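Local coordinates for protein alkylpurine DNA glycosylase AlkC (Pseudomonas fluorescens, PDB 5VHV) that repairs alkylated DNA as a glycosylase that removes damaged purine bases without flipping them out of the helix, at residues Ala51-Ser56 with Ser85-His90; Asn195-Ile200 with Arg227-Ser232; Ala251-His256 with Gln285-Asp290; Gly268-Leu273 with Glu325-Asp330. All blocks are in the same frame, centred on the assembly; numbering follows the deposited sequence.

Interaction 1: Ala51-Ser56 with Ser85-His90; sequences ARVSES and SLFLPH
Ser54 and Phe87 bring the two backbones closest, their CA atoms 5.6 Å apart, where the middle of helix 46-60 passes the start of helix 87-95. Val53 sets its CG1 methyl on the Phe87 ring, 3.6 Å from the centroid and only 10° off the normal, a CH-pi contact near the middle of the face. Anti to its backbone N (chi1 170°), this CG1 is the branch presented to the ring. The opposite face of the ring has Leu88 CG above it, toward the rim. A branched apolar residue and a flat aromatic suit this buried interface, where the helices pack much as in the HEAT-like repeats of this family and Ile17 of helix 11-24 touches both side chains. One turn along, His90 meets smaller side chains: Ala51 brings CB to 3.5 Å from His90 NE2 and lays its CA over the imidazole face. Ser54 is small enough to let the ring edge in, its CB lying in the ring plane 3.6 Å from His90 CD2. Between the partly exposed Glu55 and His90 a water joins the helices, donating to Glu55 OE2 at 2.6 Å and lying 2.8 Å from His90 NE2.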
# COMPACT_ATOMS: atom_id res chain seq x y z
N ALA A 51 15.34 5.58 12.43
CA ALA A 51 15.52 6.96 12.86
C ALA A 51 16.75 7.10 13.75
O ALA A 51 17.48 8.10 13.67
CB ALA A 51 14.28 7.46 13.61
N ARG A 52 16.97 6.13 14.62
CA ARG A 52 18.10 6.18 15.55
C ARG A 52 19.44 6.28 14.80
O ARG A 52 20.32 7.03 15.22
CB ARG A 52 18.08 4.97 16.47
CG ARG A 52 19.32 4.83 17.41
CD ARG A 52 19.39 5.93 18.47
NE ARG A 52 18.37 5.77 19.52
CZ ARG A 52 18.45 4.92 20.53
NH1 ARG A 52 19.50 4.12 20.64
NH2 ARG A 52 17.47 4.86 21.43
N VAL A 53 19.59 5.57 13.68
CA VAL A 53 20.85 5.64 12.94
C VAL A 53 21.12 7.08 12.49
O VAL A 53 22.24 7.58 12.61
CB VAL A 53 20.83 4.68 11.74
CG1 VAL A 53 22.03 4.93 10.84
CG2 VAL A 53 20.82 3.22 12.22
N SER A 54 20.11 7.74 11.96
CA SER A 54 20.26 9.13 11.53
C SER A 54 20.61 10.04 12.70
O SER A 54 21.51 10.89 12.60
CB SER A 54 18.96 9.59 10.85
OG SER A 54 18.89 11.00 10.71
N GLU A 55 19.92 9.87 13.83
CA GLU A 55 20.20 10.68 15.02
C GLU A 55 21.62 10.44 15.52
O GLU A 55 22.29 11.37 15.98
CB GLU A 55 19.21 10.35 16.13
CG GLU A 55 17.78 10.65 15.75
CD GLU A 55 16.78 10.04 16.71
OE1 GLU A 55 17.22 9.44 17.71
OE2 GLU A 55 15.55 10.18 16.48
N SER A 56 22.06 9.18 15.50
CA SER A 56 23.38 8.87 16.00
C SER A 56 24.45 9.49 15.12
O SER A 56 25.46 10.00 15.63
CB SER A 56 23.57 7.35 16.06
OG SER A 56 22.59 6.76 16.89
N SER A 85 18.73 1.89 3.87
CA SER A 85 19.02 3.20 3.30
C SER A 85 17.94 4.24 3.58
O SER A 85 18.16 5.43 3.31
CB SER A 85 19.24 3.08 1.80
OG SER A 85 20.33 2.17 1.56
N LEU A 86 16.78 3.84 4.12
CA LEU A 86 15.78 4.82 4.55
C LEU A 86 16.33 5.84 5.54
O LEU A 86 15.76 6.94 5.64
CB LEU A 86 14.58 4.12 5.19
CG LEU A 86 13.70 3.27 4.30
CD1 LEU A 86 12.71 2.43 5.12
CD2 LEU A 86 12.97 4.12 3.30
N PHE A 87 17.40 5.55 6.28
CA PHE A 87 17.88 6.56 7.22
C PHE A 87 18.49 7.76 6.51
O PHE A 87 18.55 8.84 7.10
CB PHE A 87 18.85 5.97 8.25
CG PHE A 87 20.25 5.69 7.74
CD1 PHE A 87 21.18 6.71 7.59
CD2 PHE A 87 20.65 4.39 7.48
CE1 PHE A 87 22.47 6.45 7.14
CE2 PHE A 87 21.93 4.10 7.04
CZ PHE A 87 22.85 5.14 6.87
N LEU A 88 18.86 7.62 5.24
CA LEU A 88 19.43 8.77 4.54
C LEU A 88 18.38 9.83 4.27
O LEU A 88 18.58 10.99 4.67
CB LEU A 88 20.12 8.30 3.25
CG LEU A 88 21.28 7.33 3.50
CD1 LEU A 88 21.62 6.62 2.18
CD2 LEU A 88 22.46 8.11 4.05
N PRO A 89 17.25 9.53 3.63
CA PRO A 89 16.19 10.56 3.57
C PRO A 89 15.71 11.02 4.93
O PRO A 89 15.38 12.20 5.10
CB PRO A 89 15.07 9.87 2.76
CG PRO A 89 15.47 8.45 2.65
CD PRO A 89 16.92 8.34 2.83
N HIS A 90 15.72 10.14 5.93
CA HIS A 90 15.32 10.57 7.27
C HIS A 90 16.23 11.68 7.78
O HIS A 90 15.76 12.65 8.39
CB HIS A 90 15.33 9.41 8.25
CG HIS A 90 14.76 9.78 9.59
ND1 HIS A 90 13.41 9.91 9.82
CD2 HIS A 90 15.38 10.12 10.75
CE1 HIS A 90 13.22 10.29 11.08
NE2 HIS A 90 14.40 10.42 11.66
O HOH W 1 14.33 11.22 14.39

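Interaction 2: Asn195-Ile200 with Arg227-Ser232; sequences NHLNDI and RHALRS. With nucleotides of chain C.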
# COMPACT_ATOMS: atom_id res chain seq x y z
N ASN A 195 -2.62 3.01 -6.04
CA ASN A 195 -2.77 3.02 -4.58
C ASN A 195 -3.14 4.41 -4.05
O ASN A 195 -3.91 4.53 -3.10
CB ASN A 195 -1.51 2.48 -3.92
CG ASN A 195 -1.36 0.97 -4.13
OD1 ASN A 195 -2.36 0.23 -4.33
ND2 ASN A 195 -0.13 0.50 -4.11
N HIS A 196 -2.56 5.46 -4.63
CA HIS A 196 -2.95 6.82 -4.27
C HIS A 196 -4.44 7.04 -4.57
O HIS A 196 -5.19 7.53 -3.73
CB HIS A 196 -2.05 7.80 -5.03
CG HIS A 196 -2.18 9.24 -4.63
ND1 HIS A 196 -1.08 10.08 -4.54
CD2 HIS A 196 -3.25 10.01 -4.35
CE1 HIS A 196 -1.48 11.30 -4.24
NE2 HIS A 196 -2.79 11.28 -4.09
N LEU A 197 -4.89 6.62 -5.75
CA LEU A 197 -6.31 6.77 -6.08
C LEU A 197 -7.20 5.95 -5.14
O LEU A 197 -8.24 6.44 -4.69
CB LEU A 197 -6.55 6.37 -7.53
CG LEU A 197 -6.04 7.40 -8.55
CD1 LEU A 197 -5.98 6.76 -9.93
CD2 LEU A 197 -6.93 8.62 -8.59
N ASN A 198 -6.82 4.71 -4.82
CA ASN A 198 -7.59 3.93 -3.85
C ASN A 198 -7.67 4.65 -2.50
O ASN A 198 -8.73 4.69 -1.88
CB ASN A 198 -6.97 2.53 -3.73
CG ASN A 198 -7.71 1.65 -2.76
OD1 ASN A 198 -8.91 1.41 -2.91
ND2 ASN A 198 -7.00 1.15 -1.77
N ASP A 199 -6.56 5.24 -2.04
CA ASP A 199 -6.63 6.09 -0.84
C ASP A 199 -7.74 7.14 -0.97
O ASP A 199 -8.48 7.40 -0.02
CB ASP A 199 -5.31 6.85 -0.60
CG ASP A 199 -4.16 5.99 -0.10
OD1 ASP A 199 -4.26 4.77 0.12
OD2 ASP A 199 -3.10 6.63 0.08
N ILE A 200 -7.80 7.83 -2.11
CA ILE A 200 -8.78 8.90 -2.28
C ILE A 200 -10.18 8.34 -2.18
O ILE A 200 -11.09 9.01 -1.67
CB ILE A 200 -8.56 9.64 -3.61
CG1 ILE A 200 -7.16 10.26 -3.66
CG2 ILE A 200 -9.62 10.72 -3.82
CD1 ILE A 200 -6.82 10.86 -5.01
N ARG A 227 -8.45 -0.53 -12.57
CA ARG A 227 -8.95 -1.69 -11.83
C ARG A 227 -8.41 -1.71 -10.40
O ARG A 227 -9.14 -2.06 -9.47
CB ARG A 227 -8.60 -3.00 -12.54
CG ARG A 227 -9.12 -4.22 -11.73
CD ARG A 227 -9.13 -5.54 -12.50
NE ARG A 227 -9.95 -5.50 -13.71
CZ ARG A 227 -11.23 -5.86 -13.79
NH1 ARG A 227 -11.91 -6.27 -12.72
NH2 ARG A 227 -11.85 -5.79 -14.95
N HIS A 228 -7.14 -1.36 -10.21
CA HIS A 228 -6.57 -1.41 -8.87
C HIS A 228 -6.89 -0.17 -8.05
O HIS A 228 -6.99 -0.27 -6.83
CB HIS A 228 -5.08 -1.69 -9.00
CG HIS A 228 -4.82 -3.05 -9.55
ND1 HIS A 228 -4.68 -4.16 -8.73
CD2 HIS A 228 -4.79 -3.51 -10.82
CE1 HIS A 228 -4.52 -5.23 -9.49
NE2 HIS A 228 -4.59 -4.87 -10.75
N ALA A 229 -7.11 0.97 -8.70
CA ALA A 229 -7.56 2.17 -8.02
C ALA A 229 -8.95 1.96 -7.43
O ALA A 229 -9.25 2.46 -6.34
CB ALA A 229 -7.61 3.33 -9.02
N LEU A 230 -9.81 1.26 -8.17
CA LEU A 230 -11.21 1.10 -7.81
C LEU A 230 -11.46 -0.16 -6.99
O LEU A 230 -12.62 -0.48 -6.71
CB LEU A 230 -12.06 1.04 -9.08
CG LEU A 230 -12.13 2.34 -9.90
CD1 LEU A 230 -12.77 2.12 -11.26
CD2 LEU A 230 -12.88 3.40 -9.12
N ARG A 231 -10.40 -0.83 -6.54
CA ARG A 231 -10.59 -2.16 -5.95
C ARG A 231 -11.46 -2.14 -4.70
O ARG A 231 -12.20 -3.10 -4.46
CB ARG A 231 -9.23 -2.78 -5.64
CG ARG A 231 -8.41 -2.10 -4.52
CD ARG A 231 -7.03 -2.71 -4.54
NE ARG A 231 -6.15 -2.35 -3.45
CZ ARG A 231 -5.25 -1.37 -3.48
NH1 ARG A 231 -5.15 -0.58 -4.53
NH2 ARG A 231 -4.43 -1.21 -2.46
N SER A 232 -11.39 -1.08 -3.89
CA SER A 232 -12.23 -1.02 -2.70
C SER A 232 -13.68 -0.76 -3.08
O SER A 232 -14.60 -1.41 -2.57
CB SER A 232 -11.71 0.05 -1.73
OG SER A 232 -10.37 -0.23 -1.32
P DA C 6 -6.89 -1.07 1.79
OP1 DA C 6 -7.24 0.08 0.89
OP2 DA C 6 -7.34 -2.44 1.48
O5' DA C 6 -5.33 -1.18 2.02
C5' DA C 6 -4.53 -0.00 2.12
C4' DA C 6 -3.13 -0.36 2.53
O4' DA C 6 -3.15 -0.94 3.86
C3' DA C 6 -2.44 -1.41 1.62
O3' DA C 6 -1.25 -0.88 1.03
C2' DA C 6 -2.11 -2.55 2.56
C1' DA C 6 -2.12 -1.89 3.91
N9 DA C 6 -2.31 -2.82 5.00
C8 DA C 6 -3.25 -3.80 5.11
N7 DA C 6 -3.13 -4.54 6.19
C5 DA C 6 -2.01 -4.02 6.80
C6 DA C 6 -1.33 -4.37 7.98
N6 DA C 6 -1.72 -5.37 8.79
N1 DA C 6 -0.25 -3.63 8.33
C2 DA C 6 0.13 -2.62 7.52
N3 DA C 6 -0.42 -2.22 6.38
C4 DA C 6 -1.50 -2.96 6.08
O HOH W 2 -11.39 1.85 -4.59
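Asn195 and Asn198 on helix 187-201 meet Arg231 and Ser232 where helix 220-229 breaks at Leu230 and helix 231-235 begins, in the helical, probably HEAT-like part of this DNA alkylation repair enzyme. Asn195 OD1 receives Arg231 NH1 at 2.9 Å, in its carbonyl plane, and a weak second bond from Arg231 NH2. NH1 also donates to His228 O at 3.0 Å, a bond of 160°. Asn198 CG, anti to its backbone N (chi1 -179°), lies by Arg231 and Ser232; its amide stacks on the guanidinium, planes 28° apart, with ND2 over the centre. Both ends of that amide are used: OD1 accepts Ser232 OG on a lone pair at 2.7 Å and a water, while ND2 donates to OP1 of nucleotide DA6 of chain C at 2.9 Å. Asparagine suits the place because it can accept from protein and donate to DNA at once. Asn195 and Arg231 also pack on a modified base of the DNA. An alanine in place of Arg231 would probably leave Asn195 OD1 and His228 O without this donor and the Asn198 amide without its stacking partner. Leu197 CB packs on Ala229 CB at 3.5 Å, and the same water donates to Ala229 O at 2.8 Å.

Interaction 3: Ala251-His256 with Gln285-Asp290; sequences AEVKIH and QKLVVD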
# COMPACT_ATOMS: atom_id res chain seq x y z
N ALA A 251 -26.34 -9.50 -13.06
CA ALA A 251 -25.92 -10.76 -13.65
C ALA A 251 -27.14 -11.55 -14.06
O ALA A 251 -28.08 -11.72 -13.28
CB ALA A 251 -25.08 -11.55 -12.65
N GLU A 252 -27.14 -12.03 -15.30
CA GLU A 252 -28.21 -12.89 -15.81
C GLU A 252 -27.76 -14.33 -15.59
O GLU A 252 -27.23 -15.00 -16.48
CB GLU A 252 -28.50 -12.58 -17.27
CG GLU A 252 -29.03 -11.18 -17.52
CD GLU A 252 -30.35 -10.91 -16.81
OE1 GLU A 252 -31.09 -11.88 -16.55
OE2 GLU A 252 -30.64 -9.73 -16.52
N VAL A 253 -27.95 -14.80 -14.35
CA VAL A 253 -27.44 -16.10 -13.93
C VAL A 253 -28.37 -16.68 -12.88
O VAL A 253 -29.12 -15.96 -12.22
CB VAL A 253 -26.01 -16.01 -13.33
CG1 VAL A 253 -25.02 -15.43 -14.34
CG2 VAL A 253 -26.01 -15.20 -12.04
N LYS A 254 -28.29 -17.99 -12.71
CA LYS A 254 -28.85 -18.70 -11.57
C LYS A 254 -27.70 -19.30 -10.77
O LYS A 254 -26.68 -19.69 -11.33
CB LYS A 254 -29.82 -19.81 -12.01
CG LYS A 254 -31.10 -19.27 -12.63
CD LYS A 254 -32.12 -20.37 -12.91
CE LYS A 254 -31.68 -21.29 -14.05
NZ LYS A 254 -32.85 -22.00 -14.67
N ILE A 255 -27.86 -19.36 -9.45
CA ILE A 255 -26.85 -19.94 -8.57
C ILE A 255 -27.37 -21.29 -8.08
O ILE A 255 -28.54 -21.40 -7.69
CB ILE A 255 -26.51 -19.00 -7.41
CG1 ILE A 255 -25.39 -19.57 -6.55
CG2 ILE A 255 -27.74 -18.70 -6.55
CD1 ILE A 255 -24.78 -18.55 -5.61
N HIS A 256 -26.52 -22.32 -8.15
CA HIS A 256 -26.89 -23.68 -7.76
C HIS A 256 -25.88 -24.25 -6.77
O HIS A 256 -24.71 -23.85 -6.76
CB HIS A 256 -26.97 -24.65 -8.95
CG HIS A 256 -27.86 -24.19 -10.05
ND1 HIS A 256 -29.24 -24.14 -9.93
CD2 HIS A 256 -27.58 -23.75 -11.30
CE1 HIS A 256 -29.76 -23.70 -11.06
NE2 HIS A 256 -28.78 -23.46 -11.91
N GLN A 285 -21.21 -12.77 -20.70
CA GLN A 285 -21.31 -11.64 -19.79
C GLN A 285 -20.12 -11.63 -18.85
O GLN A 285 -19.68 -12.67 -18.37
CB GLN A 285 -22.64 -11.65 -19.01
CG GLN A 285 -22.83 -12.80 -18.06
CD GLN A 285 -24.28 -12.93 -17.59
OE1 GLN A 285 -24.80 -12.06 -16.88
NE2 GLN A 285 -24.95 -14.01 -18.02
N LYS A 286 -19.60 -10.43 -18.62
CA LYS A 286 -18.50 -10.24 -17.69
C LYS A 286 -19.03 -10.22 -16.26
O LYS A 286 -19.99 -9.51 -15.96
CB LYS A 286 -17.76 -8.94 -18.01
CG LYS A 286 -16.92 -9.00 -19.29
CD LYS A 286 -16.18 -7.68 -19.54
CE LYS A 286 -15.48 -7.69 -20.90
NZ LYS A 286 -16.42 -7.97 -22.03
N LEU A 287 -18.42 -11.02 -15.40
CA LEU A 287 -18.84 -11.14 -14.01
C LEU A 287 -17.68 -10.82 -13.08
O LEU A 287 -16.54 -11.21 -13.31
CB LEU A 287 -19.34 -12.55 -13.69
CG LEU A 287 -20.53 -13.07 -14.50
CD1 LEU A 287 -20.95 -14.46 -14.05
CD2 LEU A 287 -21.70 -12.12 -14.37
N VAL A 288 -18.01 -10.12 -12.00
CA VAL A 288 -17.13 -9.97 -10.85
C VAL A 288 -17.80 -10.71 -9.71
O VAL A 288 -18.89 -10.34 -9.26
CB VAL A 288 -16.89 -8.49 -10.51
CG1 VAL A 288 -16.21 -8.36 -9.12
CG2 VAL A 288 -16.01 -7.87 -11.61
N VAL A 289 -17.18 -11.81 -9.28
CA VAL A 289 -17.71 -12.69 -8.25
C VAL A 289 -16.81 -12.56 -7.02
O VAL A 289 -15.63 -12.91 -7.08
CB VAL A 289 -17.77 -14.14 -8.73
CG1 VAL A 289 -18.40 -15.03 -7.67
CG2 VAL A 289 -18.55 -14.24 -10.03
N ASP A 290 -17.38 -12.08 -5.93
CA ASP A 290 -16.69 -11.97 -4.65
C ASP A 290 -17.55 -12.66 -3.58
O ASP A 290 -18.64 -13.18 -3.87
CB ASP A 290 -16.41 -10.50 -4.30
CG ASP A 290 -15.39 -9.85 -5.23
OD1 ASP A 290 -14.50 -10.57 -5.76
OD2 ASP A 290 -15.45 -8.61 -5.43
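Gln285 OE1 accepts the backbone N-H of Glu252 at 2.8 Å, on a lone pair and with an angle of 157° at the hydrogen. The amide's NE2 donates to Glu252 O at 2.9 Å from above that carbonyl's plane. A side-chain amide thus pairs with both polar backbone groups of one residue, as a neighbouring strand would, at one end of the beta-sheet domain. Strands 253-265 and 285-294 are not neighbours in this sheet, and the bridge spans between them just before the first begins. Glutamine suits the place: it carries donor and acceptor together on a chain extended beyond CG, and the nearest CA atoms, of Ala251 and Leu287, are 7.1 Å apart. An alanine at Gln285 would probably cost Glu252 both side-chain bonds and leave the strand start held less firmly on this side, though its backbone bonding with Thr280 would remain. Val253 CG1 lies 3.9 Å from Gln285 NE2, flanking the amide. Leu287 also points toward segment 251-256, its CD1 facing Val253 CG1 at 4.2 Å. Val347 of strand 339-347 touches both Ala251 and Leu287, and Leu287 CD2 rests 3.8 Å from Ala251 CB.

Interaction 4: Gly268-Leu273 with Glu325-Asp330; sequences GERINL and EQHIRD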
# COMPACT_ATOMS: atom_id res chain seq x y z
N GLY A 268 -8.96 -22.94 13.62
CA GLY A 268 -7.84 -23.62 13.02
C GLY A 268 -8.19 -24.45 11.80
O GLY A 268 -7.28 -24.82 11.04
N GLU A 269 -9.47 -24.78 11.61
CA GLU A 269 -9.90 -25.60 10.49
C GLU A 269 -10.17 -24.73 9.26
O GLU A 269 -10.15 -23.50 9.31
CB GLU A 269 -11.16 -26.40 10.84
CG GLU A 269 -10.99 -27.49 11.88
CD GLU A 269 -12.35 -28.18 12.15
OE1 GLU A 269 -12.83 -28.13 13.29
OE2 GLU A 269 -12.95 -28.74 11.20
N ARG A 270 -10.42 -25.40 8.14
CA ARG A 270 -10.79 -24.74 6.89
C ARG A 270 -12.28 -24.86 6.64
O ARG A 270 -12.90 -25.89 6.93
CB ARG A 270 -10.07 -25.37 5.69
CG ARG A 270 -8.66 -24.83 5.41
CD ARG A 270 -7.61 -25.41 6.30
NE ARG A 270 -6.25 -25.04 5.89
CZ ARG A 270 -5.18 -25.19 6.66
NH1 ARG A 270 -5.31 -25.69 7.88
NH2 ARG A 270 -3.99 -24.82 6.23
N ILE A 271 -12.83 -23.83 6.02
CA ILE A 271 -14.15 -23.90 5.41
C ILE A 271 -13.97 -23.94 3.91
O ILE A 271 -12.93 -23.56 3.37
CB ILE A 271 -15.06 -22.73 5.81
CG1 ILE A 271 -14.46 -21.39 5.35
CG2 ILE A 271 -15.25 -22.77 7.31
CD1 ILE A 271 -15.43 -20.21 5.39
N ASN A 272 -15.00 -24.44 3.22
CA ASN A 272 -15.02 -24.54 1.77
C ASN A 272 -16.33 -23.94 1.27
O ASN A 272 -17.41 -24.47 1.53
CB ASN A 272 -14.91 -25.98 1.31
CG ASN A 272 -13.65 -26.64 1.82
OD1 ASN A 272 -12.62 -26.61 1.15
ND2 ASN A 272 -13.72 -27.22 3.01
N LEU A 273 -16.21 -22.84 0.55
CA LEU A 273 -17.34 -22.19 -0.10
C LEU A 273 -17.43 -22.69 -1.53
O LEU A 273 -16.45 -22.62 -2.28
CB LEU A 273 -17.15 -20.67 -0.09
CG LEU A 273 -18.09 -19.85 -0.97
CD1 LEU A 273 -19.55 -19.98 -0.54
CD2 LEU A 273 -17.67 -18.38 -0.93
N GLU A 325 -11.47 -22.42 -0.63
CA GLU A 325 -11.15 -22.85 0.72
C GLU A 325 -10.58 -21.67 1.51
O GLU A 325 -9.83 -20.85 0.97
CB GLU A 325 -10.16 -24.01 0.62
CG GLU A 325 -9.52 -24.45 1.87
CD GLU A 325 -8.44 -25.45 1.56
OE1 GLU A 325 -7.25 -25.06 1.55
OE2 GLU A 325 -8.79 -26.61 1.25
N GLN A 326 -10.98 -21.54 2.78
CA GLN A 326 -10.46 -20.46 3.62
C GLN A 326 -10.08 -21.03 4.98
O GLN A 326 -10.83 -21.80 5.58
CB GLN A 326 -11.47 -19.31 3.79
CG GLN A 326 -10.85 -18.04 4.36
CD GLN A 326 -11.84 -16.91 4.50
OE1 GLN A 326 -12.74 -16.74 3.67
NE2 GLN A 326 -11.71 -16.16 5.59
N HIS A 327 -8.89 -20.67 5.44
CA HIS A 327 -8.32 -21.19 6.68
C HIS A 327 -8.70 -20.25 7.81
O HIS A 327 -8.21 -19.12 7.87
CB HIS A 327 -6.82 -21.34 6.52
CG HIS A 327 -6.10 -21.84 7.73
ND1 HIS A 327 -4.73 -21.70 7.88
CD2 HIS A 327 -6.53 -22.48 8.85
CE1 HIS A 327 -4.36 -22.24 9.03
NE2 HIS A 327 -5.43 -22.71 9.64
N ILE A 328 -9.60 -20.69 8.69
CA ILE A 328 -10.13 -19.84 9.76
C ILE A 328 -9.31 -20.10 11.02
O ILE A 328 -9.49 -21.12 11.70
CB ILE A 328 -11.62 -20.09 10.01
CG1 ILE A 328 -12.43 -20.03 8.71
CG2 ILE A 328 -12.14 -19.09 11.03
CD1 ILE A 328 -12.43 -18.68 8.02
N ARG A 329 -8.42 -19.17 11.35
CA ARG A 329 -7.56 -19.31 12.51
C ARG A 329 -7.20 -17.92 12.99
O ARG A 329 -7.18 -16.97 12.22
CB ARG A 329 -6.31 -20.13 12.16
CG ARG A 329 -5.18 -19.37 11.48
CD ARG A 329 -5.51 -18.96 10.05
NE ARG A 329 -4.35 -18.39 9.38
CZ ARG A 329 -4.37 -17.90 8.14
NH1 ARG A 329 -5.50 -17.92 7.42
NH2 ARG A 329 -3.26 -17.39 7.63
N ASP A 330 -6.94 -17.79 14.29
CA ASP A 330 -6.55 -16.50 14.82
C ASP A 330 -5.23 -16.03 14.22
O ASP A 330 -4.30 -16.82 14.01
CB ASP A 330 -6.46 -16.55 16.35
CG ASP A 330 -7.82 -16.38 17.01
OD1 ASP A 330 -8.81 -16.05 16.32
OD2 ASP A 330 -7.91 -16.61 18.22
O HOH W 3 -6.39 -23.63 3.56
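The guanidinium of Arg270 lies flat on the His327 imidazole, planes 5° apart and centres 3.6 Å from each other, with His327 CG over the middle of the guanidinium. The opposite face of the imidazole carries Arg329 CD above its centre, which sandwiches the ring between two arginine side chains. At the ring's edge Glu269 O lies near its plane, and Gly268 O comes to 3.1 Å from His327 NE2. The bend at chi2 (80°) places Arg270 CD 4.0 Å from His327 CD2, from where the chain continues over the ring; at the guanidinium's own edge a water accepts from Arg270 NE at 2.7 Å and donates to Glu325 OE1, linking charges too distant for a salt bridge. Long polar side chains suit this outward face, which Asn272 shares. Beneath them the strands pair antiparallel: Ile271 and Gln326 exchange two backbone bonds, each 2.9 Å between N and O. The ladder runs on past the strands, Ile328 N donating to Glu269 O and Gly268 N to Ile328 O at 2.7 Å. Gly268 has a positive phi of 105°, at which a CB would press on the preceding carbonyl. On the other face Ile271 and Ile328 touch through CG1 and both meet Ile265 of strand 253-265, while Gln326 OE1 bonds to Tyr291 of strand 285-294; in this beta-sheet domain strand 319-327 is outermost within the chain, beside strand 270-279.

In the fold
The four contacts follow the chain from its helical part into the beta domain. Interactions 1 and 2 join helices, their centres 31 Å apart; Leu86 of interaction 1 touches the bound polyether 9B4, while the Asn195 side chain of interaction 2 is about 9 Å from it. Interaction 2 touches the DNA directly, whereas the nearest atoms of interaction 1 stay about 9 Å from it. Interactions 3 and 4 belong to one sheet, 24 Å apart between centres, and their segments alternate along the chain. Nearest atoms of interactions 2 and 3 are about 5 Å apart, where helices give way to strands; the nearest atom of interaction 4 comes within about 4 Å of the DNA.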